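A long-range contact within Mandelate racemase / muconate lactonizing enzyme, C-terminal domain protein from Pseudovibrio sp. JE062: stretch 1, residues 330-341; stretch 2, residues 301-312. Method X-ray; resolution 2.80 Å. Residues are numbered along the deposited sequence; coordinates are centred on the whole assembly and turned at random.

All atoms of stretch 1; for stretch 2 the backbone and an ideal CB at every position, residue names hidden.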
# COMPACT_ATOMS: atom_id res chain seq x y z
N GLU A 330 38.40 16.21 -29.48
CA GLU A 330 38.65 16.13 -30.92
C GLU A 330 37.80 15.10 -31.66
O GLU A 330 37.23 15.40 -32.71
CB GLU A 330 40.14 15.87 -31.18
CG GLU A 330 41.05 17.04 -30.81
CD GLU A 330 41.34 17.13 -29.32
OE1 GLU A 330 42.26 17.88 -28.94
OE2 GLU A 330 40.64 16.47 -28.52
N ALA A 331 37.73 13.88 -31.13
CA ALA A 331 37.03 12.81 -31.82
C ALA A 331 35.60 13.22 -32.19
O ALA A 331 35.16 13.02 -33.32
CB ALA A 331 37.02 11.55 -30.97
N PHE A 332 34.89 13.79 -31.22
CA PHE A 332 33.49 14.17 -31.40
C PHE A 332 33.33 15.56 -32.00
O PHE A 332 32.25 16.15 -31.94
CB PHE A 332 32.76 14.08 -30.07
CG PHE A 332 32.67 12.69 -29.52
CD1 PHE A 332 31.90 11.73 -30.15
CD2 PHE A 332 33.36 12.35 -28.37
CE1 PHE A 332 31.82 10.45 -29.65
CE2 PHE A 332 33.29 11.06 -27.86
CZ PHE A 332 32.52 10.11 -28.50
N GLU A 333 34.39 16.10 -32.59
CA GLU A 333 34.29 17.39 -33.26
C GLU A 333 34.38 17.23 -34.79
O GLU A 333 34.72 18.18 -35.50
CB GLU A 333 35.38 18.33 -32.73
CG GLU A 333 35.20 18.69 -31.26
CD GLU A 333 36.29 19.60 -30.72
OE1 GLU A 333 37.38 19.64 -31.31
OE2 GLU A 333 36.05 20.27 -29.69
N LEU A 334 34.04 16.04 -35.28
CA LEU A 334 34.06 15.75 -36.72
C LEU A 334 33.34 16.81 -37.56
O LEU A 334 32.22 17.21 -37.25
CB LEU A 334 33.42 14.39 -37.01
CG LEU A 334 34.37 13.24 -37.34
CD1 LEU A 334 35.06 12.71 -36.09
CD2 LEU A 334 33.62 12.12 -38.04
N ALA A 335 34.01 17.26 -38.62
CA ALA A 335 33.40 18.15 -39.61
C ALA A 335 32.60 19.30 -38.98
O ALA A 335 31.61 19.76 -39.55
CB ALA A 335 32.50 17.35 -40.54
N SER A 336 33.05 19.75 -37.81
CA SER A 336 32.35 20.81 -37.10
C SER A 336 33.17 22.09 -37.05
O SER A 336 34.34 22.08 -36.66
CB SER A 336 32.02 20.38 -35.68
OG SER A 336 31.20 21.34 -35.05
N LYS A 337 32.54 23.20 -37.42
CA LYS A 337 33.14 24.52 -37.29
C LYS A 337 32.87 25.10 -35.91
O LYS A 337 33.26 26.23 -35.61
CB LYS A 337 32.58 25.44 -38.37
CG LYS A 337 32.88 24.99 -39.79
CD LYS A 337 32.12 25.82 -40.80
CE LYS A 337 32.58 25.52 -42.22
NZ LYS A 337 31.53 25.86 -43.23
N THR A 338 32.19 24.32 -35.07
CA THR A 338 31.84 24.76 -33.72
C THR A 338 32.52 23.88 -32.69
O THR A 338 32.66 22.68 -32.89
CB THR A 338 30.32 24.67 -33.50
OG1 THR A 338 29.64 25.46 -34.48
CG2 THR A 338 29.96 25.16 -32.10
N GLN A 339 32.93 24.48 -31.57
CA GLN A 339 33.57 23.72 -30.50
C GLN A 339 32.99 24.05 -29.13
O GLN A 339 33.23 25.12 -28.58
CB GLN A 339 35.07 23.97 -30.50
CG GLN A 339 35.78 23.44 -31.74
CD GLN A 339 37.28 23.62 -31.67
OE1 GLN A 339 38.03 22.75 -32.11
NE2 GLN A 339 37.73 24.74 -31.12
N ILE A 340 32.22 23.11 -28.59
CA ILE A 340 31.70 23.26 -27.24
C ILE A 340 32.67 22.62 -26.26
O ILE A 340 32.55 21.45 -25.91
CB ILE A 340 30.30 22.62 -27.10
CG1 ILE A 340 29.33 23.28 -28.08
CG2 ILE A 340 29.80 22.75 -25.67
CD1 ILE A 340 27.93 22.71 -28.05
N ARG A 341 33.65 23.40 -25.82
CA ARG A 341 34.66 22.92 -24.89
C ARG A 341 34.42 23.48 -23.50
O ARG A 341 33.50 24.28 -23.29
CB ARG A 341 36.05 23.32 -25.39
CG ARG A 341 36.29 22.95 -26.84
CD ARG A 341 37.76 22.98 -27.23
NE ARG A 341 38.04 21.98 -28.25
CZ ARG A 341 39.25 21.72 -28.73
NH1 ARG A 341 40.31 22.39 -28.30
NH2 ARG A 341 39.40 20.78 -29.66
N UNK A 301 26.82 13.07 -23.95
CA UNK A 301 28.01 12.45 -24.52
C UNK A 301 27.77 12.13 -25.97
O UNK A 301 26.84 11.41 -26.31
CB UNK A 301 28.40 11.19 -23.75
N UNK A 302 28.60 12.69 -26.84
CA UNK A 302 28.48 12.45 -28.28
C UNK A 302 29.08 13.57 -29.11
O UNK A 302 29.93 14.31 -28.63
CB UNK A 302 27.01 12.27 -28.66
N UNK A 303 28.63 13.69 -30.35
CA UNK A 303 29.15 14.69 -31.27
C UNK A 303 28.51 16.03 -30.99
O UNK A 303 27.44 16.09 -30.40
CB UNK A 303 28.91 14.28 -32.72
N UNK A 304 29.16 17.11 -31.43
CA UNK A 304 28.77 18.46 -31.03
C UNK A 304 27.27 18.73 -31.18
O UNK A 304 26.67 19.40 -30.34
CB UNK A 304 29.55 19.48 -31.85
N UNK A 305 26.67 18.20 -32.25
CA UNK A 305 25.23 18.32 -32.43
C UNK A 305 24.47 17.65 -31.30
O UNK A 305 23.53 18.22 -30.74
CB UNK A 305 24.81 17.72 -33.77
N UNK A 306 24.86 16.42 -30.97
CA UNK A 306 24.29 15.74 -29.82
C UNK A 306 24.55 16.55 -28.55
O UNK A 306 23.69 16.68 -27.69
CB UNK A 306 24.87 14.33 -29.69
N UNK A 307 25.76 17.10 -28.45
CA UNK A 307 26.14 17.89 -27.28
C UNK A 307 25.26 19.12 -27.16
O UNK A 307 24.75 19.42 -26.09
CB UNK A 307 27.61 18.30 -27.36
N UNK A 308 25.08 19.84 -28.26
CA UNK A 308 24.38 21.12 -28.25
C UNK A 308 22.89 20.96 -27.94
O UNK A 308 22.33 21.71 -27.14
CB UNK A 308 24.56 21.82 -29.60
N UNK A 309 22.26 19.98 -28.58
CA UNK A 309 20.83 19.73 -28.42
C UNK A 309 20.46 19.62 -26.94
O UNK A 309 19.48 20.23 -26.50
CB UNK A 309 20.43 18.46 -29.16
N UNK A 310 21.24 18.85 -26.20
CA UNK A 310 21.02 18.67 -24.77
C UNK A 310 21.41 19.91 -23.98
O UNK A 310 20.69 20.35 -23.08
CB UNK A 310 21.81 17.46 -24.26
N UNK A 311 22.56 20.48 -24.31
CA UNK A 311 23.05 21.65 -23.59
C UNK A 311 22.00 22.75 -23.58
O UNK A 311 21.80 23.43 -22.57
CB UNK A 311 24.35 22.16 -24.22
N UNK A 312 21.32 22.92 -24.71
CA UNK A 312 20.35 23.99 -24.85
C UNK A 312 19.18 23.80 -23.90
O UNK A 312 18.78 24.72 -23.19
CB UNK A 312 19.85 24.07 -26.29

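Position 301 points its CA-to-CB bond sideways, and its ideal CB has no atom of stretch 1 within 5.5 Å, so almost any side chain would do. The residue is Met 301, modelled as selenomethionine.

Position 302 is decided by its backbone. With phi/psi of 155/-158, a CB would jam against the carbonyl O of the residue before; it would also lie 5.1 Å from Phe 332 CD1. Glycine is called for, and Gly 302 is found. Its CA lies over one face of the Phe 332 ring, and its O sits 3.2 Å from Phe 332 CB.

At 303 the CB bond points sideways, with the ideal CB 3.9 Å from Phe 332 O. Nearby lie the Phe 332 ring and Leu 334, an apolar surface that a leucine, methionine or aromatic could cover. Tyr 303, with chi1 in m, brings its ring end nearer. The edge of Phe 332 meets its face, centroids 5.0 Å apart and planes at 78°, while Leu 334 CD1 approaches the ring edge, 4.1 Å from Tyr 303 CE1. Tyr 303 is also the N-cap residue, and its CA makes a CA-H...O contact with Phe 332 O at 3.5 Å.

Position 304 opens the helix, where early amide groups lack acceptors within the helix. Phe 332 O supplies one, accepting a hydrogen bond from the backbone N of 304 at 3.3 Å; this needs no particular side chain. The CB points toward stretch 1, 4.0 Å from Ser 336 OG and 4.6 Å from Thr 338 O, so a small polar residue such as serine or threonine suits. Thr 304 is deposited: its OG1 donates a weak hydrogen bond to Ser 336 OG (3.3 Å), and its CG2 lies 3.8 Å from Thr 338 O.

Positions 305 and 306 turn away or lie out of reach, leaving the choice open; they are Leu 305 and Thr 306.

Position 307, one turn after 303, points toward stretch 1, its ideal CB 4.5 Å from Ile 340 CD1. A medium-length chain, apolar or amide, could extend between Ile 340 and Phe 332. Gln 307 does so: its NE2 donates to Gly 302 O at 2.7 Å, bracing the segment before the helix, and lies 3.8 Å from Phe 332 CB.

At 308 the ideal CB is already 3.8 Å from Ile 340 CD1, so a small apolar residue suffices. Ala 308 makes that contact with its methyl.

Positions 309, 310 and 312 are out of reach: Ala 309, Asn 310 and His 312.

At 311 CA-to-CB points toward stretch 1, and the ideal CB is 5.3 Å from Ile 340 CD1, which leaves room for a longer apolar chain such as leucine or methionine. Leu 311 reaches across, its CD2 4.0 Å from Ile 340 CG2.

Stretch 2 301-312: MGYTLTQAANLH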
# COMPACT_ATOMS: atom_id res chain seq x y z
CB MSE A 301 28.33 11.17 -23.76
CG MSE A 301 28.76 10.04 -24.70
SE MSE A 301 30.52 9.37 -24.14
CE MSE A 301 29.97 7.64 -23.38
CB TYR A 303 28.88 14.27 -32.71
CG TYR A 303 29.64 13.03 -33.11
CD1 TYR A 303 30.93 13.12 -33.61
CD2 TYR A 303 29.06 11.78 -32.98
CE1 TYR A 303 31.63 11.98 -33.98
CE2 TYR A 303 29.75 10.64 -33.35
CZ TYR A 303 31.03 10.75 -33.85
OH TYR A 303 31.72 9.62 -34.21
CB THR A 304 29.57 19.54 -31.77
OG1 THR A 304 29.96 19.05 -33.05
CG2 THR A 304 30.82 19.92 -30.97
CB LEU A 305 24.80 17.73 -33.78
CG LEU A 305 24.72 18.75 -34.91
CD1 LEU A 305 24.53 18.05 -36.25
CD2 LEU A 305 23.59 19.74 -34.65
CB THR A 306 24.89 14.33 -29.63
OG1 THR A 306 24.34 13.44 -30.61
CG2 THR A 306 24.58 13.80 -28.24
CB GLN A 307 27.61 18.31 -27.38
CG GLN A 307 28.59 17.15 -27.37
CD GLN A 307 30.03 17.61 -27.53
OE1 GLN A 307 30.43 18.63 -26.98
NE2 GLN A 307 30.81 16.84 -28.28
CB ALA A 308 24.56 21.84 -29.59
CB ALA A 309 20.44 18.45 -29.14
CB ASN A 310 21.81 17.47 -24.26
CG ASN A 310 21.38 16.16 -24.91
OD1 ASN A 310 20.34 15.60 -24.57
ND2 ASN A 310 22.20 15.66 -25.83
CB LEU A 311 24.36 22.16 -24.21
CG LEU A 311 24.85 23.51 -23.70
CD1 LEU A 311 25.04 23.51 -22.19
CD2 LEU A 311 26.15 23.90 -24.39
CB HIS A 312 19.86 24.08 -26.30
CG HIS A 312 20.72 24.94 -27.17
ND1 HIS A 312 20.72 26.31 -27.09
CD2 HIS A 312 21.62 24.61 -28.13
CE1 HIS A 312 21.58 26.80 -27.96
NE2 HIS A 312 22.14 25.79 -28.61
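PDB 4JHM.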